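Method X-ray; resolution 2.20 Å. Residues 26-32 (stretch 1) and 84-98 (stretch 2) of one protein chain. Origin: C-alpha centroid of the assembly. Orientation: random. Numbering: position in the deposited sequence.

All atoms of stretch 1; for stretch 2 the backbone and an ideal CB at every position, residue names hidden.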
ATOM      1  N   PRO A  26      -5.454 -19.311  -7.043  1.00 23.46           N
ATOM      2  CA  PRO A  26      -6.131 -18.329  -6.188  1.00 22.37           C
ATOM      3  C   PRO A  26      -5.546 -16.944  -6.416  1.00 21.29           C
ATOM      4  O   PRO A  26      -4.336 -16.826  -6.470  1.00 20.98           O
ATOM      5  CB  PRO A  26      -5.848 -18.824  -4.772  1.00 22.15           C
ATOM      6  CG  PRO A  26      -4.680 -19.728  -4.888  1.00 23.62           C
ATOM      7  CD  PRO A  26      -4.704 -20.308  -6.268  1.00 23.95           C
ATOM      8  N   ALA A  27      -6.393 -15.930  -6.545  1.00 19.89           N
ATOM      9  CA  ALA A  27      -5.974 -14.633  -7.041  1.00 19.32           C
ATOM     10  C   ALA A  27      -5.733 -13.623  -5.918  1.00 18.96           C
ATOM     11  O   ALA A  27      -6.500 -13.564  -4.953  1.00 17.65           O
ATOM     12  CB  ALA A  27      -7.006 -14.108  -7.994  1.00 19.55           C
ATOM     13  N   LEU A  28      -4.657 -12.842  -6.061  1.00 18.64           N
ATOM     14  CA  LEU A  28      -4.346 -11.703  -5.196  1.00 18.45           C
ATOM     15  C   LEU A  28      -4.095 -10.480  -6.033  1.00 18.27           C
ATOM     16  O   LEU A  28      -3.362 -10.556  -7.019  1.00 18.63           O
ATOM     17  CB  LEU A  28      -3.079 -11.977  -4.377  1.00 18.42           C
ATOM     18  CG  LEU A  28      -3.180 -13.186  -3.467  1.00 18.78           C
ATOM     19  CD1 LEU A  28      -1.830 -13.551  -2.904  1.00 19.70           C
ATOM     20  CD2 LEU A  28      -4.173 -12.896  -2.344  1.00 19.45           C
ATOM     21  N   PHE A  29      -4.698  -9.358  -5.639  1.00 17.54           N
ATOM     22  CA  PHE A  29      -4.439  -8.071  -6.248  1.00 17.53           C
ATOM     23  C   PHE A  29      -3.553  -7.246  -5.325  1.00 17.57           C
ATOM     24  O   PHE A  29      -3.760  -7.223  -4.108  1.00 17.15           O
ATOM     25  CB  PHE A  29      -5.759  -7.359  -6.542  1.00 18.22           C
ATOM     26  CG  PHE A  29      -6.447  -7.884  -7.766  1.00 19.19           C
ATOM     27  CD1 PHE A  29      -6.531  -7.129  -8.909  1.00 20.70           C
ATOM     28  CD2 PHE A  29      -6.951  -9.170  -7.785  1.00 21.71           C
ATOM     29  CE1 PHE A  29      -7.144  -7.629 -10.048  1.00 22.03           C
ATOM     30  CE2 PHE A  29      -7.562  -9.673  -8.923  1.00 23.48           C
ATOM     31  CZ  PHE A  29      -7.647  -8.908 -10.051  1.00 21.97           C
ATOM     32  N   VAL A  30      -2.563  -6.573  -5.907  1.00 17.11           N
ATOM     33  CA  VAL A  30      -1.579  -5.825  -5.132  1.00 16.93           C
ATOM     34  C   VAL A  30      -1.877  -4.347  -5.252  1.00 16.45           C
ATOM     35  O   VAL A  30      -2.010  -3.819  -6.355  1.00 15.96           O
ATOM     36  CB  VAL A  30      -0.154  -6.138  -5.590  1.00 16.89           C
ATOM     37  CG1 VAL A  30       0.896  -5.357  -4.779  1.00 17.58           C
ATOM     38  CG2 VAL A  30       0.097  -7.614  -5.447  1.00 17.68           C
ATOM     39  N   LEU A  31      -2.017  -3.695  -4.102  1.00 16.21           N
ATOM     40  CA  LEU A  31      -2.310  -2.272  -4.034  1.00 16.12           C
ATOM     41  C   LEU A  31      -1.104  -1.514  -3.458  1.00 16.19           C
ATOM     42  O   LEU A  31      -0.860  -1.538  -2.245  1.00 16.01           O
ATOM     43  CB  LEU A  31      -3.576  -2.046  -3.200  1.00 16.41           C
ATOM     44  CG  LEU A  31      -4.873  -2.492  -3.892  1.00 18.08           C
ATOM     45  CD1 LEU A  31      -6.032  -2.590  -2.902  1.00 19.57           C
ATOM     46  CD2 LEU A  31      -5.228  -1.534  -5.024  1.00 19.06           C
ATOM     47  N   HIS A  32      -0.336  -0.859  -4.325  1.00 16.34           N
ATOM     48  CA  HIS A  32       0.816  -0.070  -3.880  1.00 16.90           C
ATOM     49  C   HIS A  32       0.368   1.221  -3.174  1.00 17.61           C
ATOM     50  O   HIS A  32      -0.812   1.600  -3.194  1.00 17.60           O
ATOM     51  CB  HIS A  32       1.738   0.280  -5.055  1.00 16.63           C
ATOM     52  CG  HIS A  32       1.137   1.272  -5.993  1.00 16.32           C
ATOM     53  ND1 HIS A  32       0.636   0.921  -7.227  1.00 17.33           N
ATOM     54  CD2 HIS A  32       0.904   2.595  -5.856  1.00 15.13           C
ATOM     55  CE1 HIS A  32       0.138   1.992  -7.812  1.00 15.73           C
ATOM     56  NE2 HIS A  32       0.287   3.023  -7.002  1.00 17.29           N
ATOM     57  N   UNK A  84     -11.602   0.968  -9.782  1.00 19.12           N
ATOM     58  CA  UNK A  84     -10.617   0.474 -10.731  1.00 19.34           C
ATOM     59  C   UNK A  84     -10.197  -0.945 -10.400  1.00 18.79           C
ATOM     60  O   UNK A  84      -9.994  -1.750 -11.284  1.00 18.34           O
ATOM     61  CB  UNK A  84      -9.393   1.392 -10.756  1.00 19.34           C
ATOM     62  N   UNK A  85     -10.047  -1.242  -9.117  1.00 18.46           N
ATOM     63  CA  UNK A  85      -9.577  -2.557  -8.718  1.00 18.46           C
ATOM     64  C   UNK A  85     -10.592  -3.609  -9.174  1.00 18.66           C
ATOM     65  O   UNK A  85     -10.222  -4.633  -9.738  1.00 18.63           O
ATOM     66  CB  UNK A  85      -9.359  -2.623  -7.205  1.00 18.46           C
ATOM     67  N   UNK A  86     -11.870  -3.341  -8.936  1.00 18.98           N
ATOM     68  CA  UNK A  86     -12.933  -4.260  -9.343  1.00 19.74           C
ATOM     69  C   UNK A  86     -13.064  -4.336 -10.853  1.00 19.71           C
ATOM     70  O   UNK A  86     -13.240  -5.418 -11.388  1.00 19.40           O
ATOM     71  CB  UNK A  86     -14.268  -3.833  -8.729  1.00 19.74           C
ATOM     72  N   UNK A  87     -12.970  -3.198 -11.536  1.00 20.11           N
ATOM     73  CA  UNK A  87     -13.042  -3.192 -13.000  1.00 20.71           C
ATOM     74  C   UNK A  87     -11.875  -3.981 -13.598  1.00 20.66           C
ATOM     75  O   UNK A  87     -12.037  -4.714 -14.571  1.00 20.58           O
ATOM     76  CB  UNK A  87     -13.039  -1.757 -13.531  1.00 20.71           C
ATOM     77  N   UNK A  88     -10.704  -3.877 -12.979  1.00 20.70           N
ATOM     78  CA  UNK A  88      -9.548  -4.626 -13.446  1.00 20.36           C
ATOM     79  C   UNK A  88      -9.812  -6.124 -13.274  1.00 20.83           C
ATOM     80  O   UNK A  88      -9.551  -6.916 -14.177  1.00 20.00           O
ATOM     81  CB  UNK A  88      -8.286  -4.204 -12.692  1.00 20.36           C
ATOM     82  N   UNK A  89     -10.324  -6.509 -12.104  1.00 21.55           N
ATOM     83  CA  UNK A  89     -10.629  -7.917 -11.829  1.00 22.17           C
ATOM     84  C   UNK A  89     -11.601  -8.486 -12.867  1.00 22.45           C
ATOM     85  O   UNK A  89     -11.427  -9.604 -13.351  1.00 22.05           O
ATOM     86  CB  UNK A  89     -11.216  -8.068 -10.424  1.00 22.17           C
ATOM     87  N   UNK A  90     -12.604  -7.693 -13.225  1.00 23.32           N
ATOM     88  CA  UNK A  90     -13.611  -8.126 -14.188  1.00 24.43           C
ATOM     89  C   UNK A  90     -13.018  -8.211 -15.591  1.00 24.19           C
ATOM     90  O   UNK A  90     -13.337  -9.128 -16.331  1.00 24.44           O
ATOM     91  CB  UNK A  90     -14.807  -7.172 -14.176  1.00 24.43           C
ATOM     92  N   UNK A  91     -12.112  -7.294 -15.925  1.00 24.02           N
ATOM     93  CA  UNK A  91     -11.435  -7.318 -17.220  1.00 23.93           C
ATOM     94  C   UNK A  91     -10.588  -8.579 -17.355  1.00 23.83           C
ATOM     95  O   UNK A  91     -10.493  -9.146 -18.436  1.00 23.76           O
ATOM     96  CB  UNK A  91     -10.564  -6.072 -17.396  1.00 23.93           C
ATOM     97  N   UNK A  92     -10.012  -9.041 -16.246  1.00 23.69           N
ATOM     98  CA  UNK A  92      -9.186 -10.244 -16.245  1.00 23.62           C
ATOM     99  C   UNK A  92      -9.981 -11.537 -16.002  1.00 23.67           C
ATOM    100  O   UNK A  92      -9.405 -12.615 -16.019  1.00 23.95           O
ATOM    101  CB  UNK A  92      -8.098 -10.108 -15.177  1.00 23.62           C
ATOM    102  N   UNK A  93     -11.294 -11.428 -15.795  1.00 24.10           N
ATOM    103  CA  UNK A  93     -12.159 -12.576 -15.559  1.00 24.32           C
ATOM    104  C   UNK A  93     -11.965 -13.225 -14.196  1.00 24.66           C
ATOM    105  O   UNK A  93     -12.238 -14.408 -14.026  1.00 24.88           O
ATOM    106  CB  UNK A  93     -11.926 -13.622 -16.651  1.00 24.32           C
ATOM    107  N   UNK A  94     -11.481 -12.455 -13.223  1.00 24.89           N
ATOM    108  CA  UNK A  94     -11.315 -12.935 -11.854  1.00 25.01           C
ATOM    109  C   UNK A  94     -12.560 -12.537 -11.056  1.00 25.47           C
ATOM    110  O   UNK A  94     -12.920 -11.364 -11.019  1.00 25.83           O
ATOM    111  CB  UNK A  94     -10.044 -12.369 -11.217  1.00 25.01           C
ATOM    112  N   UNK A  95     -13.205 -13.506 -10.416  1.00 25.73           N
ATOM    113  CA  UNK A  95     -14.450 -13.259  -9.683  1.00 26.41           C
ATOM    114  C   UNK A  95     -14.209 -12.931  -8.222  1.00 24.64           C
ATOM    115  O   UNK A  95     -14.766 -11.983  -7.697  1.00 25.14           O
ATOM    116  CB  UNK A  95     -15.371 -14.476  -9.785  1.00 26.41           C
ATOM    117  N   UNK A  96     -13.405 -13.753  -7.568  1.00 22.96           N
ATOM    118  CA  UNK A  96     -13.057 -13.559  -6.163  1.00 21.86           C
ATOM    119  C   UNK A  96     -11.532 -13.457  -6.049  1.00 20.51           C
ATOM    120  O   UNK A  96     -10.804 -14.048  -6.834  1.00 20.17           O
ATOM    121  CB  UNK A  96     -13.599 -14.699  -5.298  1.00 21.86           C
ATOM    122  N   UNK A  97     -11.055 -12.716  -5.061  1.00 19.37           N
ATOM    123  CA  UNK A  97      -9.620 -12.458  -4.910  1.00 18.41           C
ATOM    124  C   UNK A  97      -9.312 -11.933  -3.518  1.00 17.83           C
ATOM    125  O   UNK A  97     -10.171 -11.341  -2.892  1.00 17.59           O
ATOM    126  CB  UNK A  97      -9.136 -11.462  -5.966  1.00 18.41           C
ATOM    127  N   UNK A  98      -8.091 -12.161  -3.043  1.00 17.73           N
ATOM    128  CA  UNK A  98      -7.559 -11.450  -1.888  1.00 17.67           C
ATOM    129  C   UNK A  98      -6.775 -10.209  -2.276  1.00 17.76           C
ATOM    130  O   UNK A  98      -6.568  -9.914  -3.460  1.00 17.78           O
ATOM    131  CB  UNK A  98      -6.667 -12.383  -1.066  1.00 17.67           C
TER

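Position 84 lies in a helix, and its ideal CB has nothing of stretch 1 within 5.5 Å, so stretch 1 sets no preference; the residue is D84, whose carboxylate is hydrogen-bonded elsewhere in the structure. At 85 the CA-to-CB bond runs sideways, with the ideal CB 4.8 Å from L31 CD2. A small or medium side chain, branched or not, could fill the space between L31 and the F29 ring. T85 does so: its OG1 lies 3.7 Å from L31 CD2, and its CG2 lies 4.4 Å from F29 CD1.

Positions 86 and 87 carry their side chains away from or beyond the reach of stretch 1, which therefore leaves the choice open; both are leucines, L86 and L87. At 88, one turn on from 84, the CA-to-CB bond points toward stretch 1 and the ideal CB is 4.5 Å from F29 CE1. An apolar side chain of moderate size suits the rim of an aromatic ring. The residue is L88, whose CG meets the edge of the ring 4.0 Å from F29 CE1.

Position 89 is tighter. Its CB points sideways, yet the ideal CB is already 3.7 Å from F29 CZ and the backbone is just as near, so a small residue fits comfortably. A89 brings its CA to 3.6 Å from F29 CZ, letting the ring tip come right up to the helix backbone. Positions 90 and 91 have no partner in stretch 1 and are E90 and A91.

At 92 the CB points toward stretch 1 but stands 5.3 Å from F29 CZ, a gap that calls for a longer apolar side chain; L92 reaches with CD1 to 4.4 Å from F29 CZ. Position 93 has phi 72° and ends the helix in a Schellman motif, a conformation that by itself favours glycine, although asparagine is also plausible. It is G93.

The chain then turns back, and the CB of 94 points between F29 CE2 (4.3 Å) and A27 CB (4.8 Å), suiting a compact apolar residue. V94 uses one methyl for both, CG1 lying 3.6 Å from A27 CB and 4.0 Å from F29 CE2. Positions 95 and 96 direct their side chains elsewhere, where polar residues are acceptable; E95 and R96 form a long salt bridge. The carbonyl of R96 also accepts from a water that in turn accepts from A27 N.

At 97 the ideal CB is 3.7 Å from F29 CD2, so an apolar or aromatic residue is expected. F97, with chi1 in p, presents its ring face to the edge of F29, centroids 4.8 Å apart and planes at 53°.

Position 98 pairs in parallel register with L28. An ideal CB would sit 2.8 Å from L28 CD2, a clash, so glycine is strongly indicated, and G98 is found. Its backbone joins the strands: G98 N donates to A27 O at 2.9 Å, and F29 N donates to G98 O at 2.9 Å.

Stretch 2 84-98: DTLLLAEALGVERFG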
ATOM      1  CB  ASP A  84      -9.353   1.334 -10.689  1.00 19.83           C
ATOM      2  CG  ASP A  84      -9.475   2.609 -11.484  1.00 21.22           C
ATOM      3  OD1 ASP A  84     -10.507   2.824 -12.167  1.00 21.79           O
ATOM      4  OD2 ASP A  84      -8.552   3.444 -11.481  1.00 22.45           O
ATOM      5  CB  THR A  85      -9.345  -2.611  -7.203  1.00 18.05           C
ATOM      6  OG1 THR A  85      -8.428  -1.577  -6.818  1.00 16.69           O
ATOM      7  CG2 THR A  85      -8.653  -3.905  -6.809  1.00 18.60           C
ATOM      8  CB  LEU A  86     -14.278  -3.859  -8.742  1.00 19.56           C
ATOM      9  CG  LEU A  86     -14.597  -4.506  -7.402  1.00 22.46           C
ATOM     10  CD1 LEU A  86     -14.768  -6.015  -7.544  1.00 24.07           C
ATOM     11  CD2 LEU A  86     -13.515  -4.163  -6.341  1.00 24.06           C
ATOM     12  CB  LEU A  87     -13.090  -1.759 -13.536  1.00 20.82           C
ATOM     13  CG  LEU A  87     -14.391  -1.007 -13.216  1.00 22.20           C
ATOM     14  CD1 LEU A  87     -14.278   0.467 -13.542  1.00 23.52           C
ATOM     15  CD2 LEU A  87     -15.601  -1.602 -13.975  1.00 23.92           C
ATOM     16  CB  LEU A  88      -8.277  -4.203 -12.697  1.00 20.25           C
ATOM     17  CG  LEU A  88      -6.997  -4.980 -13.042  1.00 18.92           C
ATOM     18  CD1 LEU A  88      -6.709  -4.926 -14.536  1.00 18.36           C
ATOM     19  CD2 LEU A  88      -5.797  -4.462 -12.248  1.00 18.16           C
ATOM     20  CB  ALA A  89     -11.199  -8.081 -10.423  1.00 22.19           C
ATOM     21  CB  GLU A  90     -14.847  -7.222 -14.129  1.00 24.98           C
ATOM     22  CG  GLU A  90     -15.681  -7.509 -12.873  1.00 28.52           C
ATOM     23  CD  GLU A  90     -16.694  -6.425 -12.513  1.00 33.19           C
ATOM     24  OE1 GLU A  90     -16.892  -5.482 -13.326  1.00 35.81           O
ATOM     25  OE2 GLU A  90     -17.298  -6.530 -11.407  1.00 35.20           O
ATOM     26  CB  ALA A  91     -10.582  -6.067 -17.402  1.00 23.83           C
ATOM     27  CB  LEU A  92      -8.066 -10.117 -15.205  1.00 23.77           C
ATOM     28  CG  LEU A  92      -7.083  -8.948 -15.362  1.00 24.04           C
ATOM     29  CD1 LEU A  92      -6.103  -8.954 -14.190  1.00 23.72           C
ATOM     30  CD2 LEU A  92      -6.337  -9.010 -16.706  1.00 25.35           C
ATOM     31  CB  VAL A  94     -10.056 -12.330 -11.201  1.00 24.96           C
ATOM     32  CG1 VAL A  94      -9.914 -12.792  -9.755  1.00 24.90           C
ATOM     33  CG2 VAL A  94      -8.802 -12.693 -12.004  1.00 24.70           C
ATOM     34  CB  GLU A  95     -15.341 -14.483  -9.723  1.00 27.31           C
ATOM     35  CG  GLU A  95     -16.196 -14.622 -10.964  1.00 32.65           C
ATOM     36  CD  GLU A  95     -16.999 -15.898 -10.878  1.00 38.01           C
ATOM     37  OE1 GLU A  95     -18.023 -15.894 -10.156  1.00 41.43           O
ATOM     38  OE2 GLU A  95     -16.558 -16.910 -11.468  1.00 41.42           O
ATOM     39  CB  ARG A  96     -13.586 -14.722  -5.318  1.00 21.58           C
ATOM     40  CG  ARG A  96     -15.133 -14.782  -5.202  1.00 23.29           C
ATOM     41  CD  ARG A  96     -15.677 -16.065  -4.526  1.00 23.62           C
ATOM     42  NE  ARG A  96     -15.504 -17.200  -5.425  1.00 24.62           N
ATOM     43  CZ  ARG A  96     -16.314 -17.499  -6.448  1.00 25.60           C
ATOM     44  NH1 ARG A  96     -17.394 -16.766  -6.694  1.00 25.98           N
ATOM     45  NH2 ARG A  96     -16.040 -18.538  -7.233  1.00 24.10           N
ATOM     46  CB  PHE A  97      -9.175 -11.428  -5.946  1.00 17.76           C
ATOM     47  CG  PHE A  97      -9.995 -10.175  -5.927  1.00 17.44           C
ATOM     48  CD1 PHE A  97      -9.688  -9.150  -5.053  1.00 17.16           C
ATOM     49  CD2 PHE A  97     -11.086 -10.030  -6.775  1.00 17.29           C
ATOM     50  CE1 PHE A  97     -10.444  -7.999  -5.022  1.00 17.80           C
ATOM     51  CE2 PHE A  97     -11.840  -8.879  -6.761  1.00 16.81           C
ATOM     52  CZ  PHE A  97     -11.529  -7.863  -5.869  1.00 18.27           C
TER
HETATM   53  O   HOH W   1      -9.361 -16.285  -6.316  1.00 21.99           O
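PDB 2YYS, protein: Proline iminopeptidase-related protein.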